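PDB 4DZH: amidohydrolase from Xanthomonas campestris pv. campestris, which probably deaminates 5'-methylthioadenosine or related adenosine compounds, as a zinc-binding member of the ATZ/TRZ amidohydrolases. Local coordinates for residues 12-24 / 32-44. Sequence-based numbering, arbitrary orientation.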
ATOM      1  N   GLU A  12      26.442 -34.050  -7.954  1.00 39.08           N
ATOM      2  CA  GLU A  12      26.250 -33.573  -9.321  1.00 39.11           C
ATOM      3  C   GLU A  12      26.423 -32.057  -9.404  1.00 37.32           C
ATOM      4  O   GLU A  12      25.926 -31.338  -8.573  1.00 34.61           O
ATOM      5  CB  GLU A  12      24.847 -34.001  -9.758  1.00 40.42           C
ATOM      6  CG  GLU A  12      24.102 -33.158 -10.768  1.00 43.47           C
ATOM      7  CD  GLU A  12      22.692 -33.708 -11.026  1.00 43.34           C
ATOM      8  OE1 GLU A  12      22.366 -34.764 -10.451  1.00 48.21           O
ATOM      9  OE2 GLU A  12      21.904 -33.097 -11.791  1.00 37.97           O
ATOM     10  N   PRO A  13      27.173 -31.573 -10.389  1.00 33.96           N
ATOM     11  CA  PRO A  13      27.455 -30.139 -10.434  1.00 33.91           C
ATOM     12  C   PRO A  13      26.224 -29.343 -10.874  1.00 33.53           C
ATOM     13  O   PRO A  13      25.436 -29.819 -11.703  1.00 35.12           O
ATOM     14  CB  PRO A  13      28.544 -30.025 -11.506  1.00 34.06           C
ATOM     15  CG  PRO A  13      29.052 -31.453 -11.730  1.00 36.31           C
ATOM     16  CD  PRO A  13      27.900 -32.340 -11.412  1.00 35.80           C
ATOM     17  N   CYS A  14      26.064 -28.140 -10.333  1.00 31.73           N
ATOM     18  CA  CYS A  14      25.125 -27.172 -10.876  1.00 29.79           C
ATOM     19  C   CYS A  14      25.740 -25.804 -10.572  1.00 31.81           C
ATOM     20  O   CYS A  14      26.698 -25.718  -9.796  1.00 31.27           O
ATOM     21  CB  CYS A  14      23.752 -27.338 -10.232  1.00 32.35           C
ATOM     22  SG  CYS A  14      23.649 -26.853  -8.468  1.00 32.27           S
ATOM     23  N   ASP A  15      25.232 -24.740 -11.186  1.00 28.86           N
ATOM     24  CA  ASP A  15      25.897 -23.436 -11.102  1.00 26.53           C
ATOM     25  C   ASP A  15      25.609 -22.796  -9.741  1.00 26.14           C
ATOM     26  O   ASP A  15      26.510 -22.267  -9.058  1.00 28.33           O
ATOM     27  CB  ASP A  15      25.332 -22.455 -12.164  1.00 25.55           C
ATOM     28  CG  ASP A  15      25.781 -22.770 -13.602  1.00 31.02           C
ATOM     29  OD1 ASP A  15      26.655 -23.635 -13.814  1.00 34.89           O
ATOM     30  OD2 ASP A  15      25.251 -22.119 -14.535  1.00 31.24           O
ATOM     31  N   LEU A  16      24.338 -22.840  -9.361  1.00 24.78           N
ATOM     32  CA  LEU A  16      23.872 -22.114  -8.188  1.00 28.49           C
ATOM     33  C   LEU A  16      22.823 -22.945  -7.455  1.00 25.88           C
ATOM     34  O   LEU A  16      21.963 -23.564  -8.097  1.00 28.78           O
ATOM     35  CB  LEU A  16      23.245 -20.791  -8.652  1.00 25.70           C
ATOM     36  CG  LEU A  16      22.573 -19.870  -7.641  1.00 27.17           C
ATOM     37  CD1 LEU A  16      23.568 -19.234  -6.660  1.00 27.23           C
ATOM     38  CD2 LEU A  16      21.823 -18.781  -8.376  1.00 30.66           C
ATOM     39  N   LEU A  17      22.913 -22.988  -6.137  1.00 26.37           N
ATOM     40  CA  LEU A  17      21.863 -23.549  -5.305  1.00 24.43           C
ATOM     41  C   LEU A  17      21.387 -22.452  -4.345  1.00 24.25           C
ATOM     42  O   LEU A  17      22.188 -21.888  -3.598  1.00 25.75           O
ATOM     43  CB  LEU A  17      22.396 -24.742  -4.495  1.00 26.64           C
ATOM     44  CG  LEU A  17      21.335 -25.379  -3.594  1.00 31.50           C
ATOM     45  CD1 LEU A  17      20.316 -26.109  -4.448  1.00 31.57           C
ATOM     46  CD2 LEU A  17      21.925 -26.289  -2.555  1.00 35.85           C
ATOM     47  N   ILE A  18      20.098 -22.143  -4.355  1.00 21.78           N
ATOM     48  CA  ILE A  18      19.549 -21.143  -3.429  1.00 20.56           C
ATOM     49  C   ILE A  18      18.764 -21.899  -2.396  1.00 25.83           C
ATOM     50  O   ILE A  18      17.774 -22.524  -2.733  1.00 25.50           O
ATOM     51  CB  ILE A  18      18.590 -20.133  -4.150  1.00 24.31           C
ATOM     52  CG1 ILE A  18      19.337 -19.397  -5.245  1.00 23.91           C
ATOM     53  CG2 ILE A  18      18.008 -19.108  -3.155  1.00 25.45           C
ATOM     54  CD1 ILE A  18      18.425 -18.727  -6.277  1.00 22.33           C
ATOM     55  N   GLU A  19      19.199 -21.854  -1.135  1.00 28.33           N
ATOM     56  CA  GLU A  19      18.428 -22.486  -0.063  1.00 24.98           C
ATOM     57  C   GLU A  19      17.610 -21.446   0.672  1.00 28.06           C
ATOM     58  O   GLU A  19      18.148 -20.411   1.050  1.00 31.54           O
ATOM     59  CB  GLU A  19      19.343 -23.202   0.938  1.00 26.35           C
ATOM     60  CG  GLU A  19      20.278 -24.254   0.321  1.00 30.50           C
ATOM     61  CD  GLU A  19      21.324 -24.701   1.325  1.00 36.77           C
ATOM     62  OE1 GLU A  19      21.438 -24.046   2.413  1.00 37.07           O
ATOM     63  OE2 GLU A  19      22.029 -25.699   1.029  1.00 40.64           O
ATOM     64  N   ALA A  20      16.343 -21.763   0.928  1.00 25.47           N
ATOM     65  CA  ALA A  20      15.466 -20.791   1.587  1.00 24.32           C
ATOM     66  C   ALA A  20      14.551 -21.402   2.648  1.00 25.03           C
ATOM     67  O   ALA A  20      14.188 -22.589   2.585  1.00 29.32           O
ATOM     68  CB  ALA A  20      14.636 -20.077   0.549  1.00 26.33           C
ATOM     69  N   GLY A  21      14.074 -20.554   3.560  1.00 24.19           N
ATOM     70  CA  GLY A  21      13.117 -21.019   4.542  1.00 27.94           C
ATOM     71  C   GLY A  21      11.837 -21.549   3.924  1.00 26.96           C
ATOM     72  O   GLY A  21      11.224 -22.485   4.433  1.00 27.50           O
ATOM     73  N   TYR A  22      11.406 -20.912   2.839  1.00 27.13           N
ATOM     74  CA  TYR A  22      10.132 -21.244   2.193  1.00 26.30           C
ATOM     75  C   TYR A  22      10.321 -21.094   0.713  1.00 28.88           C
ATOM     76  O   TYR A  22      10.948 -20.120   0.252  1.00 31.00           O
ATOM     77  CB  TYR A  22       9.005 -20.308   2.655  1.00 25.44           C
ATOM     78  CG  TYR A  22       8.838 -20.352   4.138  1.00 25.57           C
ATOM     79  CD1 TYR A  22       8.012 -21.300   4.727  1.00 26.88           C
ATOM     80  CD2 TYR A  22       9.529 -19.453   4.961  1.00 27.57           C
ATOM     81  CE1 TYR A  22       7.867 -21.361   6.109  1.00 31.21           C
ATOM     82  CE2 TYR A  22       9.404 -19.511   6.352  1.00 30.21           C
ATOM     83  CZ  TYR A  22       8.561 -20.462   6.917  1.00 32.85           C
ATOM     84  OH  TYR A  22       8.409 -20.535   8.296  1.00 36.00           O
ATOM     85  N   VAL A  23       9.849 -22.084  -0.041  1.00 24.83           N
ATOM     86  CA  VAL A  23       9.776 -21.923  -1.494  1.00 25.84           C
ATOM     87  C   VAL A  23       8.315 -21.904  -1.931  1.00 24.71           C
ATOM     88  O   VAL A  23       7.544 -22.789  -1.568  1.00 25.40           O
ATOM     89  CB  VAL A  23      10.526 -23.054  -2.266  1.00 24.38           C
ATOM     90  CG1 VAL A  23      10.290 -22.947  -3.769  1.00 24.10           C
ATOM     91  CG2 VAL A  23      12.028 -23.014  -1.917  1.00 28.05           C
ATOM     92  N   VAL A  24       7.925 -20.874  -2.688  1.00 24.60           N
ATOM     93  CA  VAL A  24       6.561 -20.741  -3.154  1.00 25.89           C
ATOM     94  C   VAL A  24       6.531 -20.927  -4.667  1.00 26.23           C
ATOM     95  O   VAL A  24       6.835 -20.000  -5.420  1.00 24.93           O
ATOM     96  CB  VAL A  24       5.989 -19.345  -2.793  1.00 23.06           C
ATOM     97  CG1 VAL A  24       4.570 -19.229  -3.298  1.00 24.21           C
ATOM     98  CG2 VAL A  24       6.131 -19.086  -1.265  1.00 22.94           C
ATOM     99  N   VAL A  32       3.038 -24.205  -0.220  1.00 27.94           N
ATOM    100  CA  VAL A  32       4.283 -23.624   0.274  1.00 25.80           C
ATOM    101  C   VAL A  32       5.264 -24.721   0.720  1.00 26.98           C
ATOM    102  O   VAL A  32       4.950 -25.528   1.582  1.00 30.55           O
ATOM    103  CB  VAL A  32       4.022 -22.612   1.428  1.00 31.25           C
ATOM    104  CG1 VAL A  32       5.326 -22.027   1.934  1.00 31.51           C
ATOM    105  CG2 VAL A  32       3.096 -21.496   0.941  1.00 30.10           C
ATOM    106  N   LEU A  33       6.437 -24.760   0.103  1.00 29.63           N
ATOM    107  CA  LEU A  33       7.414 -25.789   0.422  1.00 30.78           C
ATOM    108  C   LEU A  33       8.365 -25.295   1.473  1.00 29.42           C
ATOM    109  O   LEU A  33       9.225 -24.460   1.214  1.00 32.03           O
ATOM    110  CB  LEU A  33       8.209 -26.155  -0.832  1.00 32.23           C
ATOM    111  CG  LEU A  33       7.353 -26.455  -2.049  1.00 32.55           C
ATOM    112  CD1 LEU A  33       8.246 -26.621  -3.270  1.00 27.83           C
ATOM    113  CD2 LEU A  33       6.525 -27.708  -1.767  1.00 37.89           C
ATOM    114  N   GLU A  34       8.250 -25.846   2.667  1.00 27.43           N
ATOM    115  CA  GLU A  34       9.115 -25.429   3.746  1.00 32.87           C
ATOM    116  C   GLU A  34      10.517 -26.047   3.630  1.00 28.76           C
ATOM    117  O   GLU A  34      10.647 -27.223   3.316  1.00 33.74           O
ATOM    118  CB  GLU A  34       8.465 -25.847   5.052  1.00 39.62           C
ATOM    119  CG  GLU A  34       9.224 -25.456   6.278  1.00 48.12           C
ATOM    120  CD  GLU A  34       8.275 -25.174   7.441  1.00 53.40           C
ATOM    121  OE1 GLU A  34       7.125 -25.674   7.393  1.00 54.88           O
ATOM    122  OE2 GLU A  34       8.671 -24.446   8.382  1.00 56.12           O
ATOM    123  N   ASP A  35      11.559 -25.258   3.882  1.00 31.26           N
ATOM    124  CA  ASP A  35      12.939 -25.766   3.916  1.00 32.56           C
ATOM    125  C   ASP A  35      13.344 -26.471   2.623  1.00 33.67           C
ATOM    126  O   ASP A  35      13.738 -27.649   2.639  1.00 30.79           O
ATOM    127  CB  ASP A  35      13.136 -26.709   5.125  1.00 38.60           C
ATOM    128  CG  ASP A  35      14.614 -26.960   5.456  1.00 47.16           C
ATOM    129  OD1 ASP A  35      15.485 -26.170   5.019  1.00 46.39           O
ATOM    130  OD2 ASP A  35      14.906 -27.944   6.182  1.00 53.67           O
ATOM    131  N   HIS A  36      13.239 -25.747   1.509  1.00 28.33           N
ATOM    132  CA  HIS A  36      13.483 -26.277   0.174  1.00 28.01           C
ATOM    133  C   HIS A  36      14.537 -25.425  -0.535  1.00 28.37           C
ATOM    134  O   HIS A  36      14.806 -24.285  -0.125  1.00 29.23           O
ATOM    135  CB  HIS A  36      12.201 -26.252  -0.651  1.00 25.62           C
ATOM    136  CG  HIS A  36      11.398 -27.516  -0.593  1.00 30.10           C
ATOM    137  ND1 HIS A  36      10.878 -28.018   0.576  1.00 31.70           N
ATOM    138  CD2 HIS A  36      11.037 -28.383  -1.575  1.00 34.67           C
ATOM    139  CE1 HIS A  36      10.196 -29.120   0.312  1.00 33.08           C
ATOM    140  NE2 HIS A  36      10.287 -29.371  -0.982  1.00 36.42           N
ATOM    141  N   ALA A  37      15.115 -25.974  -1.600  1.00 28.97           N
ATOM    142  CA  ALA A  37      16.164 -25.306  -2.357  1.00 27.65           C
ATOM    143  C   ALA A  37      15.870 -25.373  -3.846  1.00 27.11           C
ATOM    144  O   ALA A  37      15.079 -26.218  -4.301  1.00 27.64           O
ATOM    145  CB  ALA A  37      17.525 -25.955  -2.064  1.00 30.30           C
ATOM    146  N   VAL A  38      16.502 -24.485  -4.608  1.00 26.06           N
ATOM    147  CA  VAL A  38      16.294 -24.422  -6.045  1.00 23.52           C
ATOM    148  C   VAL A  38      17.641 -24.419  -6.688  1.00 24.45           C
ATOM    149  O   VAL A  38      18.479 -23.571  -6.396  1.00 27.53           O
ATOM    150  CB  VAL A  38      15.508 -23.124  -6.463  1.00 24.41           C
ATOM    151  CG1 VAL A  38      15.436 -22.984  -8.001  1.00 24.39           C
ATOM    152  CG2 VAL A  38      14.138 -23.189  -5.901  1.00 22.42           C
ATOM    153  N   ALA A  39      17.881 -25.402  -7.544  1.00 22.16           N
ATOM    154  CA  ALA A  39      19.156 -25.449  -8.241  1.00 24.74           C
ATOM    155  C   ALA A  39      19.005 -24.845  -9.626  1.00 23.49           C
ATOM    156  O   ALA A  39      17.975 -25.008 -10.284  1.00 22.84           O
ATOM    157  CB  ALA A  39      19.692 -26.898  -8.338  1.00 29.31           C
ATOM    158  N   VAL A  40      20.062 -24.175 -10.078  1.00 23.76           N
ATOM    159  CA  VAL A  40      20.026 -23.414 -11.320  1.00 19.88           C
ATOM    160  C   VAL A  40      21.313 -23.662 -12.069  1.00 21.67           C
ATOM    161  O   VAL A  40      22.399 -23.690 -11.469  1.00 23.11           O
ATOM    162  CB  VAL A  40      19.903 -21.875 -10.994  1.00 19.37           C
ATOM    163  CG1 VAL A  40      19.823 -21.066 -12.279  1.00 20.63           C
ATOM    164  CG2 VAL A  40      18.685 -21.589 -10.099  1.00 22.26           C
ATOM    165  N   SER A  41      21.209 -23.912 -13.384  1.00 20.49           N
ATOM    166  CA  SER A  41      22.400 -24.029 -14.242  1.00 19.28           C
ATOM    167  C   SER A  41      22.077 -23.325 -15.545  1.00 22.17           C
ATOM    168  O   SER A  41      20.986 -23.498 -16.084  1.00 22.19           O
ATOM    169  CB  SER A  41      22.761 -25.489 -14.553  1.00 20.88           C
ATOM    170  OG  SER A  41      23.191 -26.149 -13.376  1.00 23.18           O
ATOM    171  N   ASN A  42      23.026 -22.545 -16.061  1.00 25.65           N
ATOM    172  CA  ASN A  42      22.823 -21.873 -17.343  1.00 22.12           C
ATOM    173  C   ASN A  42      21.567 -21.041 -17.337  1.00 23.10           C
ATOM    174  O   ASN A  42      20.874 -20.907 -18.355  1.00 22.47           O
ATOM    175  CB  ASN A  42      22.867 -22.901 -18.500  1.00 24.09           C
ATOM    176  CG  ASN A  42      24.146 -23.651 -18.496  1.00 27.81           C
ATOM    177  OD1 ASN A  42      24.226 -24.766 -17.982  1.00 31.94           O
ATOM    178  ND2 ASN A  42      25.199 -23.021 -19.002  1.00 30.81           N
ATOM    179  N   GLY A  43      21.284 -20.409 -16.173  1.00 20.32           N
ATOM    180  CA  GLY A  43      20.128 -19.540 -16.089  1.00 21.93           C
ATOM    181  C   GLY A  43      18.812 -20.268 -15.965  1.00 22.77           C
ATOM    182  O   GLY A  43      17.754 -19.661 -15.940  1.00 21.18           O
ATOM    183  N   VAL A  44      18.858 -21.601 -15.978  1.00 22.32           N
ATOM    184  CA  VAL A  44      17.616 -22.379 -15.995  1.00 21.10           C
ATOM    185  C   VAL A  44      17.417 -23.131 -14.680  1.00 19.22           C
ATOM    186  O   VAL A  44      18.412 -23.586 -14.072  1.00 21.43           O
ATOM    187  CB  VAL A  44      17.663 -23.419 -17.154  1.00 22.52           C
ATOM    188  CG1 VAL A  44      16.547 -24.432 -17.080  1.00 23.81           C
ATOM    189  CG2 VAL A  44      17.584 -22.698 -18.511  1.00 22.87           C
TER
HETATM  190  O   HOH W   1      23.105 -20.168 -13.943  1.00 26.07           O
HETATM  191  O   HOH W   2      15.853 -24.706   3.053  1.00 33.09           O
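I18 and V38 exchange paired backbone bonds, I18 N to V38 O and V38 N to I18 O each spanning 3.0 Å, which fix the register of antiparallel strands 16-20 and 36-41, their axes 164° apart. At one end D15 and L16 both face V40, a classic beta bulge; V40 O takes L16 N at 3.0 Å and, weakly, D15 N. At the other, the chain turns at G21 and at E34-D35; D35 N to G21 O (2.8 Å) bridges the corner, and pairing continues through Y22-E34 to V23-L33.

Polar side chains also meet main chain. D15 OD2 receives N42 N at 2.7 Å, nearly straight (172°) but 47° out of the carboxylate plane, which ties the bulge to the type I' turn S41-V44. Within 32-44, H36 ND1 donates to E34 O at 2.9 Å while L33 CB lies over the imidazole face, so bond and packing together set the ring's rotation.

Among apolar contacts, L17 lays CD1 3.7 Å from A37 CB and also touches A39; beyond the corner V23 CG2 reaches H36 CB at 3.5 Å.

In the small beta domain beside the amidohydrolase TIM barrel, away from the metal sites, 16-20 and 36-41 are central strands between 63-66 and 44-50, while Y22, V24 and V32 pack against helix 397-403.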